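Side-chain contacts in NAD dependent epimerase/dehydratase family (PDB 5Y1F), which binds NAD+ and probably oxidises L-threonine at its 3-position, as a monomeric member of the NAD-dependent epimerase/dehydratase family: residues 62-67 / 75-80; 114-119 / 164-169. All blocks are in the same frame, centred on the assembly; numbering follows the deposited sequence.

Contact 1 of 2, residues 62-67 / 75-80. With NAD (nicotinamide-adenine-dinucleotide), chain B.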
loop_
_atom_site.group_PDB
_atom_site.type_symbol
_atom_site.label_atom_id
_atom_site.label_comp_id
_atom_site.label_asym_id
_atom_site.label_seq_id
_atom_site.Cartn_x
_atom_site.Cartn_y
_atom_site.Cartn_z
ATOM N N LYS A 62 10.478 -6.455 17.768
ATOM C CA LYS A 62 10.210 -7.870 17.919
ATOM C C LYS A 62 9.603 -8.412 16.623
ATOM O O LYS A 62 8.716 -7.756 15.998
ATOM C CB LYS A 62 9.260 -8.130 19.070
ATOM C CG LYS A 62 8.972 -9.600 19.307
ATOM C CD LYS A 62 8.468 -9.858 20.732
ATOM C CE LYS A 62 7.330 -10.880 20.808
ATOM N NZ LYS A 62 7.743 -12.319 20.848
ATOM N N PHE A 63 10.063 -9.577 16.245
ATOM C CA PHE A 63 9.762 -10.151 14.939
ATOM C C PHE A 63 9.358 -11.605 15.091
ATOM O O PHE A 63 9.998 -12.375 15.838
ATOM C CB PHE A 63 10.956 -10.018 14.010
ATOM C CG PHE A 63 10.670 -10.471 12.600
ATOM C CD1 PHE A 63 10.222 -9.555 11.645
ATOM C CD2 PHE A 63 10.816 -11.791 12.201
ATOM C CE1 PHE A 63 10.008 -9.957 10.337
ATOM C CE2 PHE A 63 10.531 -12.184 10.936
ATOM C CZ PHE A 63 10.205 -11.264 9.967
ATOM N N GLU A 64 8.295 -12.012 14.407
ATOM C CA GLU A 64 7.884 -13.390 14.341
ATOM C C GLU A 64 7.733 -13.812 12.891
ATOM O O GLU A 64 6.897 -13.271 12.163
ATOM C CB GLU A 64 6.531 -13.547 15.010
ATOM C CG GLU A 64 6.535 -13.278 16.496
ATOM C CD GLU A 64 6.815 -14.519 17.289
ATOM O OE1 GLU A 64 7.538 -15.402 16.764
ATOM O OE2 GLU A 64 6.229 -14.639 18.401
ATOM N N LYS A 65 8.514 -14.772 12.438
ATOM C CA LYS A 65 8.449 -15.206 11.063
ATOM C C LYS A 65 7.174 -15.990 10.838
ATOM O O LYS A 65 6.765 -16.776 11.697
ATOM C CB LYS A 65 9.646 -16.059 10.665
ATOM C CG LYS A 65 9.804 -17.384 11.353
ATOM C CD LYS A 65 11.140 -18.035 10.967
ATOM C CE LYS A 65 11.141 -18.468 9.506
ATOM N NZ LYS A 65 12.510 -18.875 9.068
ATOM N N CYS A 66 6.588 -15.858 9.667
ATOM C CA CYS A 66 5.423 -16.632 9.308
ATOM C C CYS A 66 5.156 -16.553 7.823
ATOM O O CYS A 66 5.306 -15.472 7.236
ATOM C CB CYS A 66 4.186 -16.119 10.071
ATOM S SG CYS A 66 2.798 -17.254 10.181
ATOM N N ASP A 67 4.688 -17.620 7.196
ATOM C CA ASP A 67 4.033 -17.497 5.895
ATOM C C ASP A 67 2.558 -17.245 6.202
ATOM O O ASP A 67 1.931 -17.948 7.004
ATOM C CB ASP A 67 4.208 -18.807 5.096
ATOM C CG ASP A 67 3.802 -18.698 3.674
ATOM O OD1 ASP A 67 2.670 -18.242 3.419
ATOM O OD2 ASP A 67 4.626 -19.011 2.799
ATOM N N GLU A 75 -1.890 -18.281 13.747
ATOM C CA GLU A 75 -2.693 -18.239 14.945
ATOM C C GLU A 75 -1.855 -18.214 16.224
ATOM O O GLU A 75 -2.144 -17.473 17.170
ATOM C CB GLU A 75 -3.624 -19.430 14.964
ATOM C CG GLU A 75 -4.654 -19.266 16.025
ATOM C CD GLU A 75 -5.859 -20.171 15.853
ATOM O OE1 GLU A 75 -6.182 -20.561 14.671
ATOM O OE2 GLU A 75 -6.536 -20.355 16.883
ATOM N N ARG A 76 -0.824 -19.065 16.245
ATOM C CA ARG A 76 0.050 -19.127 17.369
ATOM C C ARG A 76 0.685 -17.761 17.663
ATOM O O ARG A 76 0.726 -17.313 18.807
ATOM C CB ARG A 76 1.107 -20.212 17.149
ATOM C CG ARG A 76 2.027 -20.383 18.346
ATOM C CD ARG A 76 3.047 -21.507 18.225
ATOM N NE ARG A 76 3.205 -22.071 16.881
ATOM C CZ ARG A 76 4.243 -21.863 16.069
ATOM N NH1 ARG A 76 4.258 -22.444 14.871
ATOM N NH2 ARG A 76 5.237 -21.046 16.410
ATOM N N ILE A 77 1.169 -17.057 16.640
ATOM C CA ILE A 77 1.768 -15.759 16.863
ATOM C C ILE A 77 0.751 -14.819 17.480
ATOM O O ILE A 77 1.045 -14.034 18.380
ATOM C CB ILE A 77 2.328 -15.174 15.548
ATOM C CG1 ILE A 77 3.542 -15.975 15.095
ATOM C CG2 ILE A 77 2.660 -13.686 15.704
ATOM C CD1 ILE A 77 3.869 -15.715 13.650
ATOM N N ASN A 78 -0.479 -14.877 17.000
ATOM C CA ASN A 78 -1.507 -13.992 17.490
ATOM C C ASN A 78 -1.873 -14.295 18.939
ATOM O O ASN A 78 -1.939 -13.400 19.775
ATOM C CB ASN A 78 -2.754 -14.042 16.585
ATOM C CG ASN A 78 -2.569 -13.149 15.378
ATOM O OD1 ASN A 78 -2.972 -11.988 15.430
ATOM N ND2 ASN A 78 -1.947 -13.671 14.332
ATOM N N ASN A 79 -2.075 -15.575 19.237
ATOM C CA ASN A 79 -2.367 -16.059 20.604
ATOM C C ASN A 79 -1.357 -15.701 21.595
ATOM O O ASN A 79 -1.669 -15.174 22.661
ATOM C CB ASN A 79 -2.188 -17.577 20.647
ATOM C CG ASN A 79 -3.376 -18.271 20.201
ATOM O OD1 ASN A 79 -4.441 -17.670 20.158
ATOM N ND2 ASN A 79 -3.177 -19.354 19.592
ATOM N N GLU A 80 -0.120 -16.053 21.279
ATOM C CA GLU A 80 0.946 -15.989 22.259
ATOM C C GLU A 80 1.233 -14.541 22.578
ATOM O O GLU A 80 1.446 -14.199 23.743
ATOM C CB GLU A 80 2.209 -16.717 21.777
ATOM C CG GLU A 80 3.364 -15.814 21.375
ATOM C CD GLU A 80 4.721 -16.315 21.852
ATOM O OE1 GLU A 80 4.988 -16.269 23.069
ATOM O OE2 GLU A 80 5.547 -16.695 20.997
HETATM P PA NAD B . 5.608 -5.163 -0.525
HETATM O O1A NAD B . 6.735 -4.122 -0.395
HETATM O O2A NAD B . 5.752 -6.223 -1.638
HETATM O O5B NAD B . 5.491 -5.880 0.927
HETATM C C5B NAD B . 4.741 -7.069 1.062
HETATM C C4B NAD B . 5.450 -7.961 2.037
HETATM O O4B NAD B . 4.653 -9.158 2.025
HETATM C C3B NAD B . 6.857 -8.348 1.614
HETATM O O3B NAD B . 7.754 -7.962 2.630
HETATM C C2B NAD B . 6.781 -9.872 1.437
HETATM O O2B NAD B . 7.923 -10.612 1.906
HETATM C C1B NAD B . 5.545 -10.229 2.237
HETATM N N9A NAD B . 4.964 -11.500 1.760
HETATM C C8A NAD B . 4.874 -11.929 0.486
HETATM N N7A NAD B . 4.383 -13.166 0.439
HETATM C C5A NAD B . 4.208 -13.530 1.710
HETATM C C6A NAD B . 3.729 -14.750 2.372
HETATM N N6A NAD B . 3.350 -15.835 1.653
HETATM N N1A NAD B . 3.639 -14.746 3.698
HETATM C C2A NAD B . 4.048 -13.709 4.408
HETATM N N3A NAD B . 4.480 -12.562 3.885
HETATM C C4A NAD B . 4.571 -12.445 2.568
HETATM O O3 NAD B . 4.167 -4.486 -0.683
HETATM P PN NAD B . 3.729 -3.015 -0.188
HETATM O O1N NAD B . 4.375 -2.689 1.165
HETATM O O2N NAD B . 3.971 -2.021 -1.306
HETATM O O5D NAD B . 2.137 -3.245 -0.004
HETATM C C5D NAD B . 1.624 -3.597 1.242
HETATM C C4D NAD B . 0.102 -3.659 1.057
HETATM O O4D NAD B . -0.369 -2.405 0.492
HETATM C C3D NAD B . -0.346 -4.767 0.130
HETATM O O3D NAD B . -1.679 -5.189 0.525
HETATM C C2D NAD B . -0.510 -4.033 -1.214
HETATM O O2D NAD B . -1.456 -4.720 -2.070
HETATM C C1D NAD B . -1.037 -2.670 -0.729
HETATM N N1N NAD B . -0.785 -1.597 -1.714
HETATM C C2N NAD B . 0.454 -1.057 -1.923
HETATM C C3N NAD B . 0.644 -0.065 -2.857
HETATM C C7N NAD B . 1.993 0.604 -3.100
HETATM O O7N NAD B . 2.080 1.422 -3.976
HETATM N N7N NAD B . 3.013 0.316 -2.332
HETATM C C4N NAD B . -0.439 0.391 -3.590
HETATM C C5N NAD B . -1.682 -0.194 -3.407
HETATM C C6N NAD B . -1.826 -1.185 -2.456
#
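Ile77 projects from helix 75-80 onto strand 62-65 and the turn that follows it, and its CD1 methyl makes the closest carbon contacts. With CG1 anti to the carbonyl carbon (chi1 -69°), the longer branch reaches toward the strand and sets CD1 3.6 Å from Cys66 CB, close also to the backbone oxygen of Lys65. CG2, the shorter branch, lies against CB and CG of Glu64. The Glu64 and Ile77 side chains run past each other in opposite directions, CB of the glutamate standing 3.7 Å from Ile77 CD1. The CB-CG bond of Glu64 runs along the helix, and the bend at chi2 (-90°) turns the carboxylate aside, toward Glu80. In the conformer given, Glu64 OE2 lies 3.4 Å from Glu80 OE2, two acceptors with no bond between them; as Glu80 has a second conformer, this closeness is doubtful. OE2 of Glu64 takes its hydrogen bond from Asn81 ND2, just beyond the helix, and has a long salt bridge to Lys62 NZ at 3.7 Å; both could offset the negative charge of Glu64. On the far side of Cys66, Asp67 turns to the cofactor: its OD1 accepts a nearly straight hydrogen bond (167°) from the adenine amino group N6A of NAD at 3.1 Å, while OD2 forms a salt bridge with Arg69. An alanine in place of Asp67 would probably leave that adenine amino group without this acceptor and Arg69 without its carboxylate mate. Strand and helix belong to the Rossmann-type nucleotide-binding fold. Helix 75-80 thus meets the strand through the carbons of Ile77, beside a Glu64 carboxylate held by Lys62 and Asn81, whereas the adenine is read by a carboxylate, an acceptor suited to the exocyclic amine.

Contact 2 of 2, residues 114-119 / 164-169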
loop_
_atom_site.group_PDB
_atom_site.type_symbol
_atom_site.label_atom_id
_atom_site.label_comp_id
_atom_site.label_asym_id
_atom_site.label_seq_id
_atom_site.Cartn_x
_atom_site.Cartn_y
_atom_site.Cartn_z
ATOM N N ASN A 114 -7.093 -16.175 6.093
ATOM C CA ASN A 114 -6.481 -16.538 7.376
ATOM C C ASN A 114 -6.553 -15.409 8.394
ATOM O O ASN A 114 -6.857 -15.621 9.557
ATOM C CB ASN A 114 -5.063 -17.005 7.150
ATOM C CG ASN A 114 -4.979 -18.368 6.481
ATOM O OD1 ASN A 114 -5.999 -19.082 6.368
ATOM N ND2 ASN A 114 -3.786 -18.746 6.046
ATOM N N VAL A 115 -6.282 -14.200 7.903
ATOM C CA VAL A 115 -6.305 -13.035 8.774
ATOM C C VAL A 115 -7.739 -12.805 9.297
ATOM O O VAL A 115 -7.916 -12.512 10.473
ATOM C CB VAL A 115 -5.784 -11.783 8.003
ATOM C CG1 VAL A 115 -6.043 -10.532 8.798
ATOM C CG2 VAL A 115 -4.286 -11.959 7.731
ATOM N N LEU A 116 -8.715 -12.855 8.413
ATOM C CA LEU A 116 -10.103 -12.587 8.811
ATOM C C LEU A 116 -10.634 -13.689 9.760
ATOM O O LEU A 116 -11.275 -13.385 10.746
ATOM C CB LEU A 116 -10.954 -12.507 7.580
ATOM C CG LEU A 116 -10.770 -11.219 6.743
ATOM C CD1 LEU A 116 -11.459 -11.296 5.411
ATOM C CD2 LEU A 116 -11.245 -10.007 7.490
ATOM N N LYS A 117 -10.374 -14.949 9.420
ATOM C CA LYS A 117 -10.811 -16.075 10.313
ATOM C C LYS A 117 -10.213 -15.898 11.691
ATOM O O LYS A 117 -10.903 -16.095 12.709
ATOM C CB LYS A 117 -10.413 -17.405 9.721
ATOM C CG LYS A 117 -11.242 -17.854 8.522
ATOM C CD LYS A 117 -10.599 -19.100 7.914
ATOM C CE LYS A 117 -11.343 -19.744 6.754
ATOM N NZ LYS A 117 -10.446 -20.798 6.148
ATOM N N THR A 118 -8.946 -15.528 11.756
ATOM C CA THR A 118 -8.292 -15.327 13.052
ATOM C C THR A 118 -8.883 -14.155 13.815
ATOM O O THR A 118 -9.099 -14.217 15.022
ATOM C CB THR A 118 -6.783 -15.198 12.838
ATOM O OG1 THR A 118 -6.299 -16.336 12.162
ATOM C CG2 THR A 118 -6.038 -15.016 14.124
ATOM N N ALA A 119 -9.194 -13.060 13.102
ATOM C CA ALA A 119 -9.800 -11.909 13.722
ATOM C C ALA A 119 -11.133 -12.255 14.336
ATOM O O ALA A 119 -11.473 -11.713 15.365
ATOM C CB ALA A 119 -9.969 -10.769 12.715
ATOM N N GLU A 164 -11.857 -6.995 -0.816
ATOM C CA GLU A 164 -12.776 -5.980 -0.316
ATOM C C GLU A 164 -14.092 -6.638 0.083
ATOM O O GLU A 164 -14.687 -6.315 1.123
ATOM C CB GLU A 164 -13.079 -4.934 -1.391
ATOM C CG GLU A 164 -11.927 -3.956 -1.665
ATOM C CD GLU A 164 -12.267 -2.878 -2.668
ATOM O OE1 GLU A 164 -11.358 -2.099 -3.021
ATOM O OE2 GLU A 164 -13.438 -2.730 -3.056
ATOM N N GLU A 165 -14.568 -7.493 -0.786
ATOM C CA GLU A 165 -15.871 -8.124 -0.542
ATOM C C GLU A 165 -15.797 -9.037 0.666
ATOM O O GLU A 165 -16.758 -9.070 1.478
ATOM C CB GLU A 165 -16.323 -8.862 -1.813
ATOM C CG GLU A 165 -16.609 -7.870 -2.946
ATOM C CD GLU A 165 -16.770 -8.484 -4.325
ATOM O OE1 GLU A 165 -16.366 -9.638 -4.515
ATOM O OE2 GLU A 165 -17.183 -7.739 -5.241
ATOM N N LEU A 166 -14.738 -9.817 0.809
ATOM C CA LEU A 166 -14.623 -10.681 1.958
ATOM C C LEU A 166 -14.539 -9.869 3.241
ATOM O O LEU A 166 -15.145 -10.228 4.250
ATOM C CB LEU A 166 -13.406 -11.591 1.778
ATOM C CG LEU A 166 -13.331 -12.803 2.689
ATOM C CD1 LEU A 166 -14.533 -13.712 2.561
ATOM C CD2 LEU A 166 -12.036 -13.572 2.487
ATOM N N CYS A 167 -13.711 -8.808 3.250
ATOM C CA CYS A 167 -13.660 -7.955 4.411
ATOM C C CYS A 167 -15.022 -7.411 4.767
ATOM O O CYS A 167 -15.399 -7.387 5.943
ATOM C CB CYS A 167 -12.668 -6.797 4.201
ATOM S SG CYS A 167 -10.930 -7.278 4.180
ATOM N N ASP A 168 -15.741 -6.911 3.779
ATOM C CA ASP A 168 -17.041 -6.320 4.084
ATOM C C ASP A 168 -18.046 -7.361 4.563
ATOM O O ASP A 168 -18.874 -7.055 5.415
ATOM C CB ASP A 168 -17.522 -5.450 2.932
ATOM C CG ASP A 168 -16.784 -4.116 2.847
ATOM O OD1 ASP A 168 -16.095 -3.671 3.784
ATOM O OD2 ASP A 168 -16.919 -3.437 1.798
ATOM N N THR A 169 -17.941 -8.592 4.092
ATOM C CA THR A 169 -18.722 -9.700 4.646
ATOM C C THR A 169 -18.366 -9.937 6.101
ATOM O O THR A 169 -19.254 -10.119 6.943
ATOM C CB THR A 169 -18.496 -10.967 3.867
ATOM O OG1 THR A 169 -18.950 -10.776 2.528
ATOM C CG2 THR A 169 -19.218 -12.160 4.494
#
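Leu116 holds CG anti to its carbonyl carbon (chi1 -74°) and Leu166 holds its own CG anti to the backbone nitrogen (chi1 -164°), and these two choices bring a methyl of the first onto the branch point of the second. Leu116 CD1 lies 3.6 Å from Leu166 CG and close to Leu166 CD2 as well, the two side chains crossing at a slant. The same methyl also meets the following residue, Cys167, near its backbone N and 4.2 Å from its SG. One methyl therefore bears on two consecutive residues of the facing helix, and no hydrogen bond joins the segments. The helices concerned, 101-122 and 155-174, pack side by side against the parallel part of the central sheet of the Rossmann-type fold, and strand 125-131 links them in sequence, the chain running helix, strand, helix. That strand also floors the contact: Leu126 touches Leu116, and Cys128 touches Cys167. Leu166 and Cys167 additionally pack on Tyr109, Leu112 and Glu113, earlier turns of helix 101-122. Away from the interface each helix ties a threonine hydroxyl back to its own backbone. Thr118 OG1 donates to Asn114 O at 2.8 Å, tilted 26° from the carbonyl plane, and the Thr118 backbone N reaches that oxygen from the opposite face. Thr169 repeats the pattern on Glu165 O, OG1 donating over 3.0 Å while its N approaches from the other face; each carbonyl oxygen is thus gripped by two donors from a single residue. Glu164, one turn before Asp168, turns its carboxylate to Arg182, Ser130 and Asn252, and Asn114 ND2 bonds to the backbone oxygen of Ile68, a residue that binds NAD.

Contact 1 sits toward the outside of the fold and is only partly buried, whereas contact 2 is a buried meeting of two helices. In both a terminal methyl makes the closest carbon contacts, but the first has carboxylates beside it and, farther along its strand segment, a cofactor bond, while in the second the side chains meet through apolar contacts and no hydrogen bond joins the segments. They share no helix or strand, yet helix 71-80 of contact 1 lies against helix 101-122 of contact 2, where Asn78 CG packs 4.1 Å from Thr118 CG2; their centres are about 18 Å apart. Residues 62-67 touch NAD directly; the side chain of Cys167 is about 10 Å from the bound NAD.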